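Local coordinates for protein cellulase (Clostridium cellulovorans, PDB 6UI3) that probably cleaves beta-1,4-glucosidic bonds within cellulose and related plant polysaccharides, the chain being the family 5 glycoside hydrolase domain of a larger, dockerin-bearing enzyme, at residues 109-112 with 113-117; 124-127 with 128-132; 230-234 with 235-239. All blocks are in the same frame, centred on the assembly; numbering follows the deposited sequence. Where two conformers were deposited one is given.

Contact 1: residues 109-112 with 113-117; sequences NKFQ and GQFDE
Lys110 O and Phe111 O each bond the backbone N-H three residues on, Gly113 N at 3.2 Å and Gln114 N at 3.0 Å, so that the 3-10 segment 110-112 runs into residues 113-117 through two successive tight turns. After these turns the chain opens out, and Phe115 is the centre of an inverse gamma turn. The Gln114 side chain folds back over the 3-10 turn. Its CG lies beside the backbone N, anti to the carbonyl carbon (chi1 -60°), and the chain continues extended, which brings OE1 to 3.5 Å from Phe111 CA, with CB of the same phenylalanine a little further off. Along the way Gln114 CG passes Lys110 O at 3.8 Å. The two aromatic side chains meet obliquely: Phe115 CE1 approaches CD1 of Phe111 at 4.0 Å, at the edge of the Phe111 ring and near its plane. The same CE1 lies 3.5 Å from Phe111 O, while Phe115 CD1 comes equally close to Gln112 O, so the CD1-CE1 bond of the ring borders two successive carbonyl oxygens. Beyond the turn, Ile123 of helix 120-137 touches both phenylalanines, and Tyr172 of helix 163-182 meets Phe115 edge to face. The Gln112 side chain is extended, and its amide is held by His108 through NE2 and by Asn151 and the backbone N of Gln152 through OE1. The whole is a short 3-10 turn in the loop that follows strand 101-105 and leads into helix 120-137, a beta-to-alpha loop of the kind that surrounds the active-site end of a TIM barrel.

Contact 2: residues 124-127 with 128-132; sequences INEG and TIVWT
Thr128 makes a double connection to the preceding helical turn, since both its backbone N and its OG1 donate to Ile124 O, at 2.9 and 2.8 Å. The two donors reach that oxygen from opposite faces of the carbonyl plane. The hydroxyl is placed for this by chi1 of -68°, which sets OG1 beside the backbone N and anti to the carbonyl carbon. At Ile129 the backbone N bonds Asn125 O, and the side chain comes back across the Asn125 amide: its terminal CD1 methyl lies 3.7 Å from both OD1 and ND2, oblique to the amide plane. Val130 N binds Glu126 O at 2.9 Å. The Val130 CG2 branch lies alongside Glu126 CG, the two side chains pointing the same way. The Glu126 carboxylate finds its partner elsewhere, in Tyr73 OH. Trp131 N donates to Gly127 O, and this oxygen also lies near the plane of the indole at its edge, 3.5 Å from CD1. The ring itself packs on Tyr172 and Ile176 of helix 163-182, with NE1 bonded to Thr149 O. Thr132 repeats the threonine pattern one turn later, OG1 and N both donating to Thr128 O, with the hydroxyl at 2.7 Å. Two carbonyls of this helix therefore carry two donors each, and the hydroxyls of Thr128 and Thr132, residues whose side chains touch Val179 of helix 163-182, donate to their own helix.

Contact 3: residues 230-234 with 235-239; sequences ALNIA and PGTPT
Thr237 and Ala234 are joined chiefly by hydrogen bonds. OG1 of Thr237 donates to Ala234 O at 2.7 Å, lying in the carbonyl plane with a C=O...O angle of 160°. The backbone N of Thr237 reaches the same oxygen at 3.5 Å, a weak bond that closes the type II beta turn from Ala234 to Thr237. The hydroxyl is brought over by chi1 of 54°, which sets OG1 between the backbone N and the carbonyl carbon. Gly236 takes the third position of the turn with a positive phi of 82°. A second polar closure precedes it: Asn232 OD1 accepts from Ala234 N at 3.1 Å, forming an Asx turn, while its ND2 turns to Asn228 OD1. Lys277 NZ ties the two segments together from outside, bonding Asn232 O, Thr237 OG1 and Pro238 O. Van der Waals packing adds to this. The Thr237 CG2 methyl lies 3.7 Å from Asn232 CG, against the amide, and 3.8 Å from Ala234 CB, which also meets Pro235 CD at 3.6 Å. Mostly at the surface, this loop links the short helix 227-230, which follows barrel strand 217-222, to helix 243-261.

Overall arrangement
All three contacts are local, two in loops and one within a helix, of a single eight-stranded TIM barrel. Contacts 1 and 2 belong to the same beta-alpha-beta unit, the loop after strand 101-105 and the helix 120-137 that it enters, with centres 13 Å apart. They touch directly: Phe111 CD2 packs 3.5 Å from Glu126 CD. Contact 3 stands apart, its centre about 38 Å from that of contact 2 across the middle of the chain and 29 Å from that of contact 1. Contacts 1 and 3 lie in strand-to-helix connections, after 101-105 and, with helix 227-230 intervening, after 217-222; in TIM barrels generally such connections lie at the catalytic end. Contact 2 lies on the outer helical layer.

Contact 1: residues 109-112 with 113-117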
ATOM      1  N   ASN A 109       7.061 -11.543   0.856  1.00  7.36           N
ATOM      2  CA  ASN A 109       7.417 -12.868   0.370  1.00  7.69           C
ATOM      3  C   ASN A 109       8.879 -12.828  -0.064  1.00  8.21           C
ATOM      4  O   ASN A 109       9.370 -11.800  -0.542  1.00  8.27           O
ATOM      5  CB  ASN A 109       6.583 -13.267  -0.848  1.00  7.94           C
ATOM      6  CG  ASN A 109       5.329 -14.020  -0.486  1.00  8.23           C
ATOM      7  OD1 ASN A 109       4.588 -13.652   0.432  1.00  9.24           O
ATOM      8  ND2 ASN A 109       5.051 -15.069  -1.238  1.00  8.97           N
ATOM      9  N   LYS A 110       9.570 -13.959   0.061  1.00  8.19           N
ATOM     10  CA  LYS A 110      10.957 -14.039  -0.388  0.65  9.00           C
ATOM     11  C   LYS A 110      11.121 -13.518  -1.814  1.00  8.74           C
ATOM     12  O   LYS A 110      12.090 -12.822  -2.123  1.00  9.22           O
ATOM     13  CB  LYS A 110      11.434 -15.492  -0.301  0.65 10.79           C
ATOM     14  CG  LYS A 110      12.858 -15.715  -0.775  0.65 13.47           C
ATOM     15  CD  LYS A 110      13.858 -15.162   0.211  0.65 20.81           C
ATOM     16  CE  LYS A 110      15.151 -15.976   0.225  0.65 25.00           C
ATOM     17  NZ  LYS A 110      15.885 -15.834   1.525  0.65 27.21           N
ATOM     18  N   PHE A 111      10.188 -13.847  -2.708  1.00  8.08           N
ATOM     19  CA  PHE A 111      10.371 -13.450  -4.106  1.00  8.17           C
ATOM     20  C   PHE A 111      10.341 -11.940  -4.315  1.00  8.39           C
ATOM     21  O   PHE A 111      10.789 -11.470  -5.364  1.00  7.85           O
ATOM     22  CB  PHE A 111       9.421 -14.204  -5.055  1.00  8.08           C
ATOM     23  CG  PHE A 111       8.005 -13.647  -5.197  1.00  7.79           C
ATOM     24  CD1 PHE A 111       7.750 -12.567  -6.022  1.00  8.27           C
ATOM     25  CD2 PHE A 111       6.926 -14.274  -4.601  1.00  8.01           C
ATOM     26  CE1 PHE A 111       6.473 -12.094  -6.205  1.00  7.96           C
ATOM     27  CE2 PHE A 111       5.627 -13.794  -4.795  1.00  8.80           C
ATOM     28  CZ  PHE A 111       5.415 -12.718  -5.598  1.00  8.42           C
ATOM     29  N   GLN A 112       9.831 -11.173  -3.351  1.00  7.57           N
ATOM     30  CA  GLN A 112       9.848  -9.719  -3.468  1.00  7.37           C
ATOM     31  C   GLN A 112      11.241  -9.180  -3.741  1.00  7.83           C
ATOM     32  O   GLN A 112      11.382  -8.105  -4.344  1.00  8.51           O
ATOM     33  CB  GLN A 112       9.319  -9.103  -2.170  1.00  7.38           C
ATOM     34  CG  GLN A 112       9.216  -7.574  -2.192  1.00  8.61           C
ATOM     35  CD  GLN A 112       8.724  -7.022  -0.860  1.00  7.89           C
ATOM     36  OE1 GLN A 112       7.578  -6.611  -0.737  1.00  9.70           O
ATOM     37  NE2 GLN A 112       9.577  -7.042   0.149  1.00  9.22           N
ATOM     38  N   GLY A 113      12.278  -9.865  -3.246  1.00  8.36           N
ATOM     39  CA  GLY A 113      13.653  -9.434  -3.432  1.00  8.84           C
ATOM     40  C   GLY A 113      14.407 -10.115  -4.552  1.00  8.55           C
ATOM     41  O   GLY A 113      15.639 -10.079  -4.586  1.00 10.17           O
ATOM     42  N   GLN A 114      13.675 -10.743  -5.470  1.00  8.46           N
ATOM     43  CA  GLN A 114      14.262 -11.559  -6.530  1.00  9.04           C
ATOM     44  C   GLN A 114      13.839 -11.083  -7.916  1.00  9.00           C
ATOM     45  O   GLN A 114      13.772 -11.872  -8.863  1.00  9.45           O
ATOM     46  CB  GLN A 114      13.948 -13.035  -6.307  1.00  9.53           C
ATOM     47  CG  GLN A 114      14.507 -13.542  -4.969  1.00 10.13           C
ATOM     48  CD  GLN A 114      14.245 -15.007  -4.767  1.00 10.98           C
ATOM     49  OE1 GLN A 114      13.116 -15.466  -4.871  1.00 11.08           O
ATOM     50  NE2 GLN A 114      15.303 -15.758  -4.501  1.00 12.55           N
ATOM     51  N   PHE A 115      13.628  -9.772  -8.067  1.00  8.87           N
ATOM     52  CA  PHE A 115      13.238  -9.181  -9.354  1.00  9.20           C
ATOM     53  C   PHE A 115      14.470  -8.945 -10.215  1.00 10.01           C
ATOM     54  O   PHE A 115      14.963  -7.828 -10.383  1.00 11.02           O
ATOM     55  CB  PHE A 115      12.391  -7.926  -9.136  1.00  9.31           C
ATOM     56  CG  PHE A 115      10.939  -8.256  -8.871  1.00  8.16           C
ATOM     57  CD1 PHE A 115      10.536  -8.776  -7.646  1.00  8.29           C
ATOM     58  CD2 PHE A 115       9.983  -8.116  -9.875  1.00  8.68           C
ATOM     59  CE1 PHE A 115       9.217  -9.156  -7.425  1.00  7.82           C
ATOM     60  CE2 PHE A 115       8.667  -8.483  -9.659  1.00  8.59           C
ATOM     61  CZ  PHE A 115       8.274  -8.987  -8.442  1.00  8.32           C
ATOM     62  N   ASP A 116      14.962 -10.046 -10.785  1.00  9.93           N
ATOM     63  CA  ASP A 116      16.132 -10.067 -11.652  1.00 10.20           C
ATOM     64  C   ASP A 116      15.956 -11.191 -12.670  1.00 10.30           C
ATOM     65  O   ASP A 116      15.107 -12.065 -12.519  1.00 10.34           O
ATOM     66  CB  ASP A 116      17.434 -10.187 -10.837  1.00 11.96           C
ATOM     67  CG  ASP A 116      17.389 -11.319  -9.819  1.00 13.80           C
ATOM     68  OD1 ASP A 116      17.160 -12.461 -10.240  1.00 12.70           O
ATOM     69  OD2 ASP A 116      17.552 -11.060  -8.598  1.00 14.16           O
ATOM     70  N   GLU A 117      16.777 -11.169 -13.720  1.00 11.73           N
ATOM     71  CA  GLU A 117      16.622 -12.185 -14.762  1.00 13.27           C
ATOM     72  C   GLU A 117      16.880 -13.591 -14.239  1.00 12.81           C
ATOM     73  O   GLU A 117      16.249 -14.548 -14.700  1.00 13.47           O
ATOM     74  CB  GLU A 117      17.541 -11.898 -15.944  1.00 16.08           C
ATOM     75  CG  GLU A 117      17.010 -10.825 -16.880  1.00 21.88           C
ATOM     76  CD  GLU A 117      15.759 -11.259 -17.624  1.00 25.74           C
ATOM     77  OE1 GLU A 117      15.633 -12.463 -17.933  1.00 27.17           O
ATOM     78  OE2 GLU A 117      14.910 -10.395 -17.916  1.00 26.77           O
TER

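Contact 2: residues 124-127 with 128-132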
ATOM      1  N   ILE A 124       7.592 -15.140 -11.495  1.00  8.46           N
ATOM      2  CA  ILE A 124       6.336 -15.010 -12.219  1.00  9.46           C
ATOM      3  C   ILE A 124       5.464 -16.236 -11.973  1.00  9.18           C
ATOM      4  O   ILE A 124       4.241 -16.130 -11.820  1.00  9.19           O
ATOM      5  CB  ILE A 124       6.581 -14.694 -13.708  1.00 10.12           C
ATOM      6  CG1 ILE A 124       7.223 -13.301 -13.848  1.00 10.58           C
ATOM      7  CG2 ILE A 124       5.273 -14.778 -14.495  1.00 11.37           C
ATOM      8  CD1 ILE A 124       7.590 -12.871 -15.232  1.00 12.86           C
ATOM      9  N   ASN A 125       6.078 -17.418 -11.902  1.00  8.82           N
ATOM     10  CA  ASN A 125       5.315 -18.630 -11.611  1.00  9.56           C
ATOM     11  C   ASN A 125       4.715 -18.594 -10.203  1.00  9.51           C
ATOM     12  O   ASN A 125       3.517 -18.852 -10.021  1.00  9.37           O
ATOM     13  CB  ASN A 125       6.207 -19.854 -11.810  1.00 10.64           C
ATOM     14  CG  ASN A 125       5.470 -21.153 -11.593  1.00 11.27           C
ATOM     15  OD1 ASN A 125       4.491 -21.459 -12.273  1.00 13.34           O
ATOM     16  ND2 ASN A 125       5.928 -21.918 -10.631  1.00 12.34           N
ATOM     17  N   GLU A 126       5.522 -18.240  -9.196  1.00  8.62           N
ATOM     18  CA  GLU A 126       4.985 -18.161  -7.841  1.00  8.53           C
ATOM     19  C   GLU A 126       3.916 -17.081  -7.733  1.00  8.31           C
ATOM     20  O   GLU A 126       2.847 -17.310  -7.152  1.00  8.75           O
ATOM     21  CB  GLU A 126       6.107 -17.938  -6.821  1.00  8.75           C
ATOM     22  CG  GLU A 126       5.601 -17.885  -5.380  1.00  8.94           C
ATOM     23  CD  GLU A 126       6.694 -17.730  -4.335  1.00 10.02           C
ATOM     24  OE1 GLU A 126       7.889 -17.751  -4.694  1.00 10.92           O
ATOM     25  OE2 GLU A 126       6.346 -17.580  -3.138  1.00 10.45           O
ATOM     26  N   GLY A 127       4.164 -15.905  -8.295  1.00  8.12           N
ATOM     27  CA  GLY A 127       3.155 -14.857  -8.237  1.00  8.36           C
ATOM     28  C   GLY A 127       1.865 -15.248  -8.933  1.00  8.89           C
ATOM     29  O   GLY A 127       0.767 -14.906  -8.473  1.00  8.64           O
ATOM     30  N   THR A 128       1.975 -15.967 -10.053  1.00  8.62           N
ATOM     31  CA  THR A 128       0.785 -16.428 -10.765  1.00  8.05           C
ATOM     32  C   THR A 128      -0.011 -17.404  -9.906  1.00  8.52           C
ATOM     33  O   THR A 128      -1.238 -17.292  -9.790  1.00  8.75           O
ATOM     34  CB  THR A 128       1.180 -17.088 -12.087  1.00  8.83           C
ATOM     35  OG1 THR A 128       1.708 -16.096 -12.984  1.00  9.72           O
ATOM     36  CG2 THR A 128      -0.001 -17.761 -12.765  1.00  9.90           C
ATOM     37  N   ILE A 129       0.669 -18.374  -9.296  1.00  8.48           N
ATOM     38  CA  ILE A 129      -0.026 -19.387  -8.504  1.00  9.06           C
ATOM     39  C   ILE A 129      -0.663 -18.763  -7.262  1.00  8.32           C
ATOM     40  O   ILE A 129      -1.802 -19.089  -6.898  1.00  8.84           O
ATOM     41  CB  ILE A 129       0.947 -20.533  -8.170  1.00  8.98           C
ATOM     42  CG1 ILE A 129       1.307 -21.286  -9.452  1.00  9.64           C
ATOM     43  CG2 ILE A 129       0.348 -21.464  -7.117  1.00 10.55           C
ATOM     44  CD1 ILE A 129       2.488 -22.210  -9.309  1.00 11.27           C
ATOM     45  N   VAL A 130       0.043 -17.841  -6.609  1.00  8.23           N
ATOM     46  CA  VAL A 130      -0.480 -17.171  -5.419  1.00  8.06           C
ATOM     47  C   VAL A 130      -1.648 -16.259  -5.780  1.00  7.56           C
ATOM     48  O   VAL A 130      -2.714 -16.324  -5.153  1.00  7.58           O
ATOM     49  CB  VAL A 130       0.654 -16.428  -4.683  1.00  8.14           C
ATOM     50  CG1 VAL A 130       0.091 -15.502  -3.615  1.00  8.91           C
ATOM     51  CG2 VAL A 130       1.646 -17.422  -4.082  1.00  9.84           C
ATOM     52  N   TRP A 131      -1.477 -15.408  -6.799  1.00  7.32           N
ATOM     53  CA  TRP A 131      -2.562 -14.513  -7.183  1.00  6.74           C
ATOM     54  C   TRP A 131      -3.779 -15.262  -7.705  1.00  7.38           C
ATOM     55  O   TRP A 131      -4.907 -14.804  -7.494  1.00  7.54           O
ATOM     56  CB  TRP A 131      -2.104 -13.429  -8.174  1.00  7.20           C
ATOM     57  CG  TRP A 131      -1.608 -12.236  -7.424  1.00  6.99           C
ATOM     58  CD1 TRP A 131      -0.327 -11.746  -7.371  1.00  7.94           C
ATOM     59  CD2 TRP A 131      -2.393 -11.414  -6.560  1.00  7.38           C
ATOM     60  NE1 TRP A 131      -0.281 -10.647  -6.531  1.00  8.18           N
ATOM     61  CE2 TRP A 131      -1.531 -10.441  -6.005  1.00  7.36           C
ATOM     62  CE3 TRP A 131      -3.745 -11.409  -6.195  1.00  7.94           C
ATOM     63  CZ2 TRP A 131      -1.984  -9.477  -5.092  1.00  8.22           C
ATOM     64  CZ3 TRP A 131      -4.194 -10.459  -5.282  1.00  8.53           C
ATOM     65  CH2 TRP A 131      -3.312  -9.505  -4.742  1.00  8.19           C
ATOM     66  N   THR A 132      -3.596 -16.399  -8.381  1.00  8.07           N
ATOM     67  CA  THR A 132      -4.759 -17.176  -8.806  1.00  8.04           C
ATOM     68  C   THR A 132      -5.576 -17.599  -7.595  1.00  8.21           C
ATOM     69  O   THR A 132      -6.808 -17.520  -7.607  1.00  8.21           O
ATOM     70  CB  THR A 132      -4.317 -18.392  -9.623  1.00  8.87           C
ATOM     71  OG1 THR A 132      -3.672 -17.952 -10.830  1.00  9.57           O
ATOM     72  CG2 THR A 132      -5.499 -19.247 -10.033  1.00 10.66           C
TER

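Contact 3: residues 230-234 with 235-239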
ATOM      1  N   ALA A 230      11.742  12.356   6.704  1.00  7.29           N
ATOM      2  CA  ALA A 230      10.529  11.573   6.886  1.00  7.56           C
ATOM      3  C   ALA A 230      10.757  10.192   7.469  1.00  7.72           C
ATOM      4  O   ALA A 230       9.882   9.680   8.182  1.00  9.27           O
ATOM      5  CB  ALA A 230       9.758  11.418   5.569  1.00  9.01           C
ATOM      6  N   LEU A 231      11.869   9.540   7.153  1.00  7.95           N
ATOM      7  CA  LEU A 231      12.036   8.140   7.507  1.00  9.44           C
ATOM      8  C   LEU A 231      13.384   7.779   8.104  1.00  9.90           C
ATOM      9  O   LEU A 231      13.464   6.758   8.789  1.00 11.69           O
ATOM     10  CB  LEU A 231      11.757   7.243   6.291  1.00 11.34           C
ATOM     11  CG  LEU A 231      11.601   5.736   6.502  1.00 13.62           C
ATOM     12  CD1 LEU A 231      10.547   5.454   7.542  1.00 16.55           C
ATOM     13  CD2 LEU A 231      11.249   5.066   5.182  1.00 16.18           C
ATOM     14  N   ASN A 232      14.432   8.560   7.886  1.00  9.17           N
ATOM     15  CA  ASN A 232      15.726   8.264   8.496  1.00  9.06           C
ATOM     16  C   ASN A 232      15.627   8.518   9.992  1.00  9.46           C
ATOM     17  O   ASN A 232      15.372   9.644  10.418  1.00 11.01           O
ATOM     18  CB  ASN A 232      16.753   9.197   7.872  1.00  9.68           C
ATOM     19  CG  ASN A 232      18.175   8.860   8.230  1.00 10.60           C
ATOM     20  OD1 ASN A 232      18.458   8.176   9.206  1.00 10.99           O
ATOM     21  ND2 ASN A 232      19.096   9.403   7.442  1.00 11.48           N
ATOM     22  N   ILE A 233      15.854   7.480  10.801  1.00  9.00           N
ATOM     23  CA  ILE A 233      15.698   7.564  12.245  1.00 10.16           C
ATOM     24  C   ILE A 233      17.009   7.808  12.977  1.00 10.83           C
ATOM     25  O   ILE A 233      17.009   7.873  14.213  1.00 12.09           O
ATOM     26  CB  ILE A 233      14.987   6.319  12.823  1.00 11.62           C
ATOM     27  CG1 ILE A 233      15.764   5.034  12.539  1.00 12.69           C
ATOM     28  CG2 ILE A 233      13.577   6.204  12.261  1.00 12.62           C
ATOM     29  CD1 ILE A 233      15.253   3.796  13.311  1.00 14.06           C
ATOM     30  N   ALA A 234      18.123   7.923  12.275  1.00 10.28           N
ATOM     31  CA  ALA A 234      19.393   8.121  12.960  1.00  9.40           C
ATOM     32  C   ALA A 234      19.374   9.413  13.771  1.00  9.45           C
ATOM     33  O   ALA A 234      18.755  10.409  13.375  1.00  9.89           O
ATOM     34  CB  ALA A 234      20.528   8.168  11.940  1.00 11.07           C
ATOM     35  N   PRO A 235      20.046   9.438  14.909  1.00  9.80           N
ATOM     36  CA  PRO A 235      20.132  10.690  15.662  1.00  9.95           C
ATOM     37  C   PRO A 235      20.885  11.738  14.851  1.00  9.47           C
ATOM     38  O   PRO A 235      21.765  11.414  14.055  1.00 10.40           O
ATOM     39  CB  PRO A 235      20.894  10.296  16.929  1.00 11.27           C
ATOM     40  CG  PRO A 235      21.642   9.053  16.552  1.00 12.99           C
ATOM     41  CD  PRO A 235      20.807   8.346  15.547  1.00 10.84           C
ATOM     42  N   GLY A 236      20.536  13.007  15.074  1.00  9.58           N
ATOM     43  CA  GLY A 236      21.165  14.117  14.390  1.00 10.79           C
ATOM     44  C   GLY A 236      20.630  14.420  13.016  1.00 10.69           C
ATOM     45  O   GLY A 236      21.117  15.361  12.376  1.00 12.23           O
ATOM     46  N   THR A 237      19.668  13.652  12.531  1.00  8.79           N
ATOM     47  CA  THR A 237      19.069  13.872  11.218  1.00  8.41           C
ATOM     48  C   THR A 237      18.064  15.018  11.275  1.00  8.99           C
ATOM     49  O   THR A 237      17.661  15.467  12.349  1.00  9.86           O
ATOM     50  CB  THR A 237      18.415  12.587  10.721  1.00  9.16           C
ATOM     51  OG1 THR A 237      17.490  12.111  11.704  1.00  9.71           O
ATOM     52  CG2 THR A 237      19.471  11.522  10.403  1.00 10.68           C
ATOM     53  N   PRO A 238      17.625  15.511  10.119  1.00  8.22           N
ATOM     54  CA  PRO A 238      16.720  16.670  10.111  1.00  9.21           C
ATOM     55  C   PRO A 238      15.398  16.403  10.813  1.00  8.58           C
ATOM     56  O   PRO A 238      14.816  15.324  10.688  1.00  8.82           O
ATOM     57  CB  PRO A 238      16.499  16.932   8.613  1.00 10.89           C
ATOM     58  CG  PRO A 238      17.732  16.422   7.958  1.00 11.47           C
ATOM     59  CD  PRO A 238      18.134  15.200   8.771  1.00  9.75           C
ATOM     60  N   THR A 239      14.900  17.438  11.502  1.00  9.22           N
ATOM     61  CA  THR A 239      13.596  17.430  12.141  1.00  9.33           C
ATOM     62  C   THR A 239      12.666  18.532  11.650  1.00  8.83           C
ATOM     63  O   THR A 239      11.471  18.471  11.943  1.00  9.27           O
ATOM     64  CB  THR A 239      13.735  17.564  13.667  1.00 10.45           C
ATOM     65  OG1 THR A 239      14.280  18.843  14.004  1.00 10.81           O
ATOM     66  CG2 THR A 239      14.635  16.495  14.236  1.00 11.05           C
TER